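Long-range contact in MHC class I-like protein MILL2 (PDB 6A97), which binds heparan sulfate proteoglycans on the surface of fibroblasts and belongs to the MHC class I family: residues Gly129-Phe140 against Phe143-Gly154. Sequence-based numbering, arbitrary orientation.
Sequences GFWHLGYDGQNF and FDQKTLTWTVDG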
ATOM      1  N   GLY A 129       6.767 -27.383  -4.024  1.00 49.68           N
ATOM      2  CA  GLY A 129       7.840 -27.470  -3.047  1.00 46.57           C
ATOM      3  C   GLY A 129       9.062 -26.649  -3.427  1.00 53.94           C
ATOM      4  O   GLY A 129       9.242 -26.290  -4.591  1.00 55.53           O
ATOM      5  N   PHE A 130       9.899 -26.342  -2.440  1.00 41.91           N
ATOM      6  CA  PHE A 130      11.133 -25.603  -2.687  1.00 41.57           C
ATOM      7  C   PHE A 130      12.194 -25.953  -1.650  1.00 41.68           C
ATOM      8  O   PHE A 130      11.871 -26.355  -0.530  1.00 41.19           O
ATOM      9  CB  PHE A 130      10.872 -24.088  -2.691  1.00 41.93           C
ATOM     10  CG  PHE A 130      10.360 -23.546  -1.379  1.00 41.08           C
ATOM     11  CD1 PHE A 130       9.001 -23.531  -1.098  1.00 40.06           C
ATOM     12  CD2 PHE A 130      11.239 -23.039  -0.433  1.00 44.67           C
ATOM     13  CE1 PHE A 130       8.531 -23.035   0.107  1.00 45.18           C
ATOM     14  CE2 PHE A 130      10.775 -22.535   0.771  1.00 42.45           C
ATOM     15  CZ  PHE A 130       9.419 -22.537   1.043  1.00 45.82           C
ATOM     16  N   TRP A 131      13.461 -25.800  -2.028  1.00 35.08           N
ATOM     17  CA  TRP A 131      14.568 -26.027  -1.103  1.00 32.49           C
ATOM     18  C   TRP A 131      15.811 -25.281  -1.578  1.00 40.29           C
ATOM     19  O   TRP A 131      16.374 -25.593  -2.631  1.00 37.02           O
ATOM     20  CB  TRP A 131      14.852 -27.523  -0.964  1.00 37.00           C
ATOM     21  CG  TRP A 131      15.762 -27.889   0.172  1.00 42.40           C
ATOM     22  CD1 TRP A 131      16.772 -27.136   0.698  1.00 43.68           C
ATOM     23  CD2 TRP A 131      15.728 -29.102   0.938  1.00 42.09           C
ATOM     24  NE1 TRP A 131      17.374 -27.807   1.736  1.00 43.08           N
ATOM     25  CE2 TRP A 131      16.751 -29.017   1.904  1.00 41.21           C
ATOM     26  CE3 TRP A 131      14.933 -30.253   0.897  1.00 48.54           C
ATOM     27  CZ2 TRP A 131      17.004 -30.040   2.820  1.00 45.67           C
ATOM     28  CZ3 TRP A 131      15.186 -31.269   1.809  1.00 52.55           C
ATOM     29  CH2 TRP A 131      16.214 -31.156   2.754  1.00 43.51           C
ATOM     30  N   HIS A 132      16.231 -24.291  -0.794  1.00 36.73           N
ATOM     31  CA  HIS A 132      17.423 -23.508  -1.107  1.00 33.49           C
ATOM     32  C   HIS A 132      18.437 -23.576   0.025  1.00 37.02           C
ATOM     33  O   HIS A 132      18.066 -23.624   1.196  1.00 36.56           O
ATOM     34  CB  HIS A 132      17.061 -22.044  -1.369  1.00 40.32           C
ATOM     35  CG  HIS A 132      15.932 -21.855  -2.334  1.00 50.92           C
ATOM     36  ND1 HIS A 132      16.115 -21.816  -3.700  1.00 52.47           N
ATOM     37  CD2 HIS A 132      14.604 -21.686  -2.128  1.00 52.05           C
ATOM     38  CE1 HIS A 132      14.948 -21.637  -4.293  1.00 53.65           C
ATOM     39  NE2 HIS A 132      14.015 -21.557  -3.362  1.00 57.99           N
ATOM     40  N   LEU A 133      19.718 -23.587  -0.326  1.00 34.23           N
ATOM     41  CA  LEU A 133      20.779 -23.464   0.664  1.00 37.23           C
ATOM     42  C   LEU A 133      21.510 -22.144   0.467  1.00 39.50           C
ATOM     43  O   LEU A 133      21.648 -21.658  -0.659  1.00 36.77           O
ATOM     44  CB  LEU A 133      21.768 -24.628   0.573  1.00 40.70           C
ATOM     45  CG  LEU A 133      21.229 -26.049   0.736  1.00 50.63           C
ATOM     46  CD1 LEU A 133      22.338 -27.055   0.503  1.00 54.73           C
ATOM     47  CD2 LEU A 133      20.645 -26.222   2.119  1.00 49.44           C
ATOM     48  N   GLY A 134      21.980 -21.571   1.566  1.00 40.00           N
ATOM     49  CA  GLY A 134      22.737 -20.337   1.520  1.00 38.00           C
ATOM     50  C   GLY A 134      24.028 -20.509   2.287  1.00 42.55           C
ATOM     51  O   GLY A 134      24.061 -21.168   3.330  1.00 39.16           O
ATOM     52  N   TYR A 135      25.098 -19.920   1.771  1.00 37.25           N
ATOM     53  CA  TYR A 135      26.403 -20.025   2.407  1.00 35.47           C
ATOM     54  C   TYR A 135      27.030 -18.645   2.498  1.00 35.62           C
ATOM     55  O   TYR A 135      27.145 -17.946   1.490  1.00 39.80           O
ATOM     56  CB  TYR A 135      27.318 -20.981   1.632  1.00 37.50           C
ATOM     57  CG  TYR A 135      28.600 -21.310   2.363  1.00 45.86           C
ATOM     58  CD1 TYR A 135      28.576 -22.037   3.549  1.00 43.23           C
ATOM     59  CD2 TYR A 135      29.832 -20.896   1.873  1.00 48.28           C
ATOM     60  CE1 TYR A 135      29.743 -22.341   4.224  1.00 51.17           C
ATOM     61  CE2 TYR A 135      31.004 -21.197   2.542  1.00 51.18           C
ATOM     62  CZ  TYR A 135      30.954 -21.919   3.715  1.00 58.56           C
ATOM     63  OH  TYR A 135      32.119 -22.222   4.381  1.00 70.42           O
ATOM     64  N   ASP A 136      27.409 -18.259   3.713  1.00 41.40           N
ATOM     65  CA  ASP A 136      27.954 -16.932   3.989  1.00 47.30           C
ATOM     66  C   ASP A 136      27.080 -15.820   3.414  1.00 44.88           C
ATOM     67  O   ASP A 136      27.585 -14.844   2.858  1.00 42.98           O
ATOM     68  CB  ASP A 136      29.386 -16.824   3.458  1.00 51.90           C
ATOM     69  CG  ASP A 136      30.384 -17.558   4.335  1.00 56.16           C
ATOM     70  OD1 ASP A 136      30.079 -17.764   5.533  1.00 51.12           O
ATOM     71  OD2 ASP A 136      31.466 -17.928   3.834  1.00 56.80           O
ATOM     72  N   GLY A 137      25.768 -15.980   3.549  1.00 42.65           N
ATOM     73  CA  GLY A 137      24.825 -14.939   3.177  1.00 40.54           C
ATOM     74  C   GLY A 137      24.543 -14.815   1.690  1.00 45.31           C
ATOM     75  O   GLY A 137      23.878 -13.872   1.258  1.00 43.40           O
ATOM     76  N   GLN A 138      25.038 -15.765   0.902  1.00 39.52           N
ATOM     77  CA  GLN A 138      24.800 -15.757  -0.542  1.00 41.18           C
ATOM     78  C   GLN A 138      24.093 -17.036  -0.981  1.00 37.54           C
ATOM     79  O   GLN A 138      24.245 -18.076  -0.341  1.00 38.50           O
ATOM     80  CB  GLN A 138      26.117 -15.604  -1.306  1.00 46.55           C
ATOM     81  CG  GLN A 138      26.895 -14.343  -0.964  1.00 50.57           C
ATOM     82  CD  GLN A 138      26.142 -13.072  -1.325  1.00 56.94           C
ATOM     83  OE1 GLN A 138      25.462 -13.003  -2.353  1.00 56.36           O
ATOM     84  NE2 GLN A 138      26.258 -12.057  -0.476  1.00 55.67           N
ATOM     85  N   ASN A 139      23.312 -16.952  -2.057  1.00 36.63           N
ATOM     86  CA  ASN A 139      22.761 -18.142  -2.701  1.00 43.85           C
ATOM     87  C   ASN A 139      23.850 -19.184  -2.908  1.00 44.03           C
ATOM     88  O   ASN A 139      24.980 -18.846  -3.253  1.00 44.74           O
ATOM     89  CB  ASN A 139      22.116 -17.797  -4.048  1.00 42.58           C
ATOM     90  CG  ASN A 139      20.897 -16.917  -3.901  1.00 50.97           C
ATOM     91  OD1 ASN A 139      20.337 -16.791  -2.813  1.00 40.66           O
ATOM     92  ND2 ASN A 139      20.470 -16.310  -4.999  1.00 51.12           N
ATOM     93  N   PHE A 140      23.502 -20.445  -2.684  1.00 43.28           N
ATOM     94  CA  PHE A 140      24.470 -21.538  -2.714  1.00 41.38           C
ATOM     95  C   PHE A 140      23.940 -22.637  -3.629  1.00 45.41           C
ATOM     96  O   PHE A 140      24.444 -22.830  -4.734  1.00 49.32           O
ATOM     97  CB  PHE A 140      24.721 -22.062  -1.292  1.00 47.93           C
ATOM     98  CG  PHE A 140      25.623 -23.271  -1.217  1.00 48.63           C
ATOM     99  CD1 PHE A 140      26.580 -23.520  -2.191  1.00 45.74           C
ATOM    100  CD2 PHE A 140      25.510 -24.161  -0.156  1.00 51.42           C
ATOM    101  CE1 PHE A 140      27.401 -24.632  -2.111  1.00 49.90           C
ATOM    102  CE2 PHE A 140      26.334 -25.275  -0.069  1.00 53.65           C
ATOM    103  CZ  PHE A 140      27.278 -25.510  -1.049  1.00 53.70           C
ATOM    104  N   PHE A 143      17.241 -26.585  -5.290  1.00 46.94           N
ATOM    105  CA  PHE A 143      16.740 -27.842  -5.826  1.00 52.94           C
ATOM    106  C   PHE A 143      15.746 -27.581  -6.953  1.00 52.90           C
ATOM    107  O   PHE A 143      14.740 -26.897  -6.766  1.00 43.75           O
ATOM    108  CB  PHE A 143      16.094 -28.693  -4.728  1.00 47.51           C
ATOM    109  CG  PHE A 143      15.701 -30.067  -5.189  1.00 45.52           C
ATOM    110  CD1 PHE A 143      16.663 -31.048  -5.377  1.00 51.10           C
ATOM    111  CD2 PHE A 143      14.376 -30.375  -5.446  1.00 48.34           C
ATOM    112  CE1 PHE A 143      16.310 -32.310  -5.811  1.00 51.52           C
ATOM    113  CE2 PHE A 143      14.014 -31.640  -5.877  1.00 51.41           C
ATOM    114  CZ  PHE A 143      14.982 -32.607  -6.060  1.00 51.31           C
ATOM    115  N   ASP A 144      16.040 -28.128  -8.127  1.00 55.96           N
ATOM    116  CA  ASP A 144      15.193 -27.920  -9.297  1.00 54.00           C
ATOM    117  C   ASP A 144      14.039 -28.917  -9.302  1.00 54.99           C
ATOM    118  O   ASP A 144      14.238 -30.107  -9.540  1.00 64.76           O
ATOM    119  CB  ASP A 144      16.018 -28.043 -10.581  1.00 63.29           C
ATOM    120  CG  ASP A 144      15.270 -27.549 -11.809  1.00 71.88           C
ATOM    121  OD1 ASP A 144      15.797 -26.648 -12.497  1.00 77.71           O
ATOM    122  OD2 ASP A 144      14.162 -28.057 -12.089  1.00 76.25           O
ATOM    123  N   GLN A 145      12.835 -28.418  -9.038  1.00 60.15           N
ATOM    124  CA  GLN A 145      11.644 -29.256  -8.931  1.00 68.70           C
ATOM    125  C   GLN A 145      11.372 -30.050 -10.206  1.00 81.17           C
ATOM    126  O   GLN A 145      10.998 -31.222 -10.151  1.00 87.04           O
ATOM    127  CB  GLN A 145      10.425 -28.396  -8.588  1.00 69.74           C
ATOM    128  CG  GLN A 145      10.581 -27.602  -7.305  1.00 68.18           C
ATOM    129  CD  GLN A 145      10.738 -28.498  -6.091  1.00 73.01           C
ATOM    130  OE1 GLN A 145      11.568 -28.240  -5.218  1.00 82.74           O
ATOM    131  NE2 GLN A 145       9.935 -29.559  -6.027  1.00 66.12           N
ATOM    132  N   LYS A 146      11.556 -29.403 -11.354  1.00 76.98           N
ATOM    133  CA  LYS A 146      11.335 -30.052 -12.643  1.00 79.25           C
ATOM    134  C   LYS A 146      12.398 -31.108 -12.927  1.00 79.23           C
ATOM    135  O   LYS A 146      12.089 -32.227 -13.338  1.00 90.71           O
ATOM    136  CB  LYS A 146      11.316 -29.014 -13.771  1.00 73.84           C
ATOM    137  CG  LYS A 146      10.235 -27.955 -13.628  1.00 72.76           C
ATOM    138  CD  LYS A 146       8.852 -28.560 -13.815  1.00 75.73           C
ATOM    139  CE  LYS A 146       7.767 -27.503 -13.731  1.00 77.08           C
ATOM    140  NZ  LYS A 146       7.636 -26.972 -12.343  1.00 83.45           N
ATOM    141  N   THR A 147      13.652 -30.741 -12.691  1.00 71.30           N
ATOM    142  CA  THR A 147      14.795 -31.571 -13.055  1.00 64.46           C
ATOM    143  C   THR A 147      15.089 -32.656 -12.009  1.00 67.56           C
ATOM    144  O   THR A 147      15.600 -33.727 -12.343  1.00 65.34           O
ATOM    145  CB  THR A 147      16.044 -30.677 -13.275  1.00 80.31           C
ATOM    146  OG1 THR A 147      15.890 -29.946 -14.498  1.00 90.37           O
ATOM    147  CG2 THR A 147      17.314 -31.496 -13.367  1.00 84.42           C
ATOM    148  N   LEU A 148      14.732 -32.375 -10.755  1.00 64.80           N
ATOM    149  CA  LEU A 148      15.036 -33.241  -9.608  1.00 56.19           C
ATOM    150  C   LEU A 148      16.540 -33.349  -9.375  1.00 51.12           C
ATOM    151  O   LEU A 148      17.050 -34.409  -9.015  1.00 63.00           O
ATOM    152  CB  LEU A 148      14.430 -34.639  -9.776  1.00 59.80           C
ATOM    153  CG  LEU A 148      12.911 -34.725  -9.918  1.00 69.15           C
ATOM    154  CD1 LEU A 148      12.466 -36.180  -9.915  1.00 70.90           C
ATOM    155  CD2 LEU A 148      12.219 -33.945  -8.808  1.00 67.45           C
ATOM    156  N   THR A 149      17.242 -32.241  -9.576  1.00 52.95           N
ATOM    157  CA  THR A 149      18.674 -32.177  -9.316  1.00 49.33           C
ATOM    158  C   THR A 149      19.000 -30.828  -8.680  1.00 45.82           C
ATOM    159  O   THR A 149      18.233 -29.872  -8.804  1.00 54.48           O
ATOM    160  CB  THR A 149      19.503 -32.370 -10.614  1.00 67.08           C
ATOM    161  OG1 THR A 149      18.921 -33.413 -11.408  1.00 74.53           O
ATOM    162  CG2 THR A 149      20.950 -32.731 -10.300  1.00 74.30           C
ATOM    163  N   TRP A 150      20.134 -30.753  -7.999  1.00 41.63           N
ATOM    164  CA  TRP A 150      20.567 -29.511  -7.377  1.00 51.59           C
ATOM    165  C   TRP A 150      21.267 -28.567  -8.354  1.00 60.05           C
ATOM    166  O   TRP A 150      22.151 -28.966  -9.118  1.00 56.08           O
ATOM    167  CB  TRP A 150      21.484 -29.817  -6.198  1.00 52.08           C
ATOM    168  CG  TRP A 150      20.747 -30.384  -5.030  1.00 56.28           C
ATOM    169  CD1 TRP A 150      20.571 -31.706  -4.733  1.00 51.95           C
ATOM    170  CD2 TRP A 150      20.075 -29.647  -4.003  1.00 54.42           C
ATOM    171  NE1 TRP A 150      19.838 -31.836  -3.576  1.00 51.24           N
ATOM    172  CE2 TRP A 150      19.518 -30.589  -3.109  1.00 54.42           C
ATOM    173  CE3 TRP A 150      19.892 -28.283  -3.748  1.00 53.37           C
ATOM    174  CZ2 TRP A 150      18.789 -30.209  -1.981  1.00 47.61           C
ATOM    175  CZ3 TRP A 150      19.170 -27.906  -2.625  1.00 48.58           C
ATOM    176  CH2 TRP A 150      18.628 -28.866  -1.753  1.00 44.35           C
ATOM    177  N   THR A 151      20.862 -27.305  -8.312  1.00 56.77           N
ATOM    178  CA  THR A 151      21.502 -26.265  -9.101  1.00 55.96           C
ATOM    179  C   THR A 151      22.489 -25.484  -8.242  1.00 55.92           C
ATOM    180  O   THR A 151      22.148 -25.052  -7.140  1.00 47.66           O
ATOM    181  CB  THR A 151      20.461 -25.297  -9.693  1.00 55.72           C
ATOM    182  OG1 THR A 151      19.548 -26.026 -10.521  1.00 60.77           O
ATOM    183  CG2 THR A 151      21.137 -24.203 -10.517  1.00 63.27           C
ATOM    184  N   VAL A 152      23.712 -25.309  -8.733  1.00 45.49           N
ATOM    185  CA  VAL A 152      24.655 -24.405  -8.076  1.00 51.62           C
ATOM    186  C   VAL A 152      24.372 -22.964  -8.518  1.00 54.87           C
ATOM    187  O   VAL A 152      24.432 -22.649  -9.706  1.00 56.20           O
ATOM    188  CB  VAL A 152      26.107 -24.778  -8.387  1.00 54.98           C
ATOM    189  CG1 VAL A 152      27.053 -23.740  -7.812  1.00 60.71           C
ATOM    190  CG2 VAL A 152      26.420 -26.161  -7.836  1.00 48.83           C
ATOM    191  N   ASP A 153      24.058 -22.095  -7.560  1.00 46.93           N
ATOM    192  CA  ASP A 153      23.547 -20.761  -7.873  1.00 50.69           C
ATOM    193  C   ASP A 153      24.610 -19.708  -8.197  1.00 51.84           C
ATOM    194  O   ASP A 153      24.389 -18.849  -9.051  1.00 62.10           O
ATOM    195  CB  ASP A 153      22.678 -20.266  -6.719  1.00 57.69           C
ATOM    196  CG  ASP A 153      21.354 -20.995  -6.645  1.00 65.05           C
ATOM    197  OD1 ASP A 153      20.772 -21.262  -7.719  1.00 69.48           O
ATOM    198  OD2 ASP A 153      20.903 -21.308  -5.522  1.00 63.80           O
ATOM    199  N   GLY A 154      25.750 -19.762  -7.521  1.00 52.97           N
ATOM    200  CA  GLY A 154      26.797 -18.782  -7.748  1.00 55.83           C
ATOM    201  C   GLY A 154      27.715 -19.155  -8.900  1.00 68.44           C
ATOM    202  O   GLY A 154      27.555 -20.217  -9.507  1.00 65.73           O
TER
HETATM  203  O   HOH W   1       7.400 -29.142  -6.443  1.00 66.96           O
HETATM  204  O   HOH W   2      13.597 -25.431  -4.945  1.00 44.38           O
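W150 drives the edge of its six-membered ring against the face of the W131 pyrrole, a T-shaped stack with centroids 5.0 Å apart and planes at 79°. The touching atom is W150 CH2, 3.5 Å from W131 CD1. CG of W131 stands anti to the backbone N (chi1 -167°), which lays the indole broadside to that edge. F143 CD1 lies over one face of the W150 ring, while F143 CB packs against W131 CB at 4.1 Å. L133 adds a looser apolar touch, its CG 4.4 Å from W150 CZ3.

Two backbone hydrogen bonds cross the contact, one in each hairpin. F143 N donates to W131 O at 3.0 Å, nearly straight, joining 138-144 to 127-135; D153 N, just past strand 149-152, reaches F140 O at 2.9 Å, from above the carbonyl plane. One water accepts from W131 N and donates to F143 O; another accepts from G129 N and, weakly, from Q145 NE2. The bend at chi2 (-63°) brings the Q145 amide alongside G129, where OE1 and G129 O, both acceptors, lie 3.1 Å apart without a hydrogen bond. At the far end, N139 CB meets D153 CB at 3.7 Å, and D153 OD2 is hydrogen-bonded to T142 OG1.

All this belongs to the antiparallel floor of the MHC class I-like platform, in the alpha-2 half: strand 138-144 runs between 127-135 and the outermost strand 149-152. Helix 171-193 packs V174 on both W131 and F143, W150 NE1 is hydrogen-bonded to P169 O, and F140 meets W164 of helix 158-167 edge-to-face.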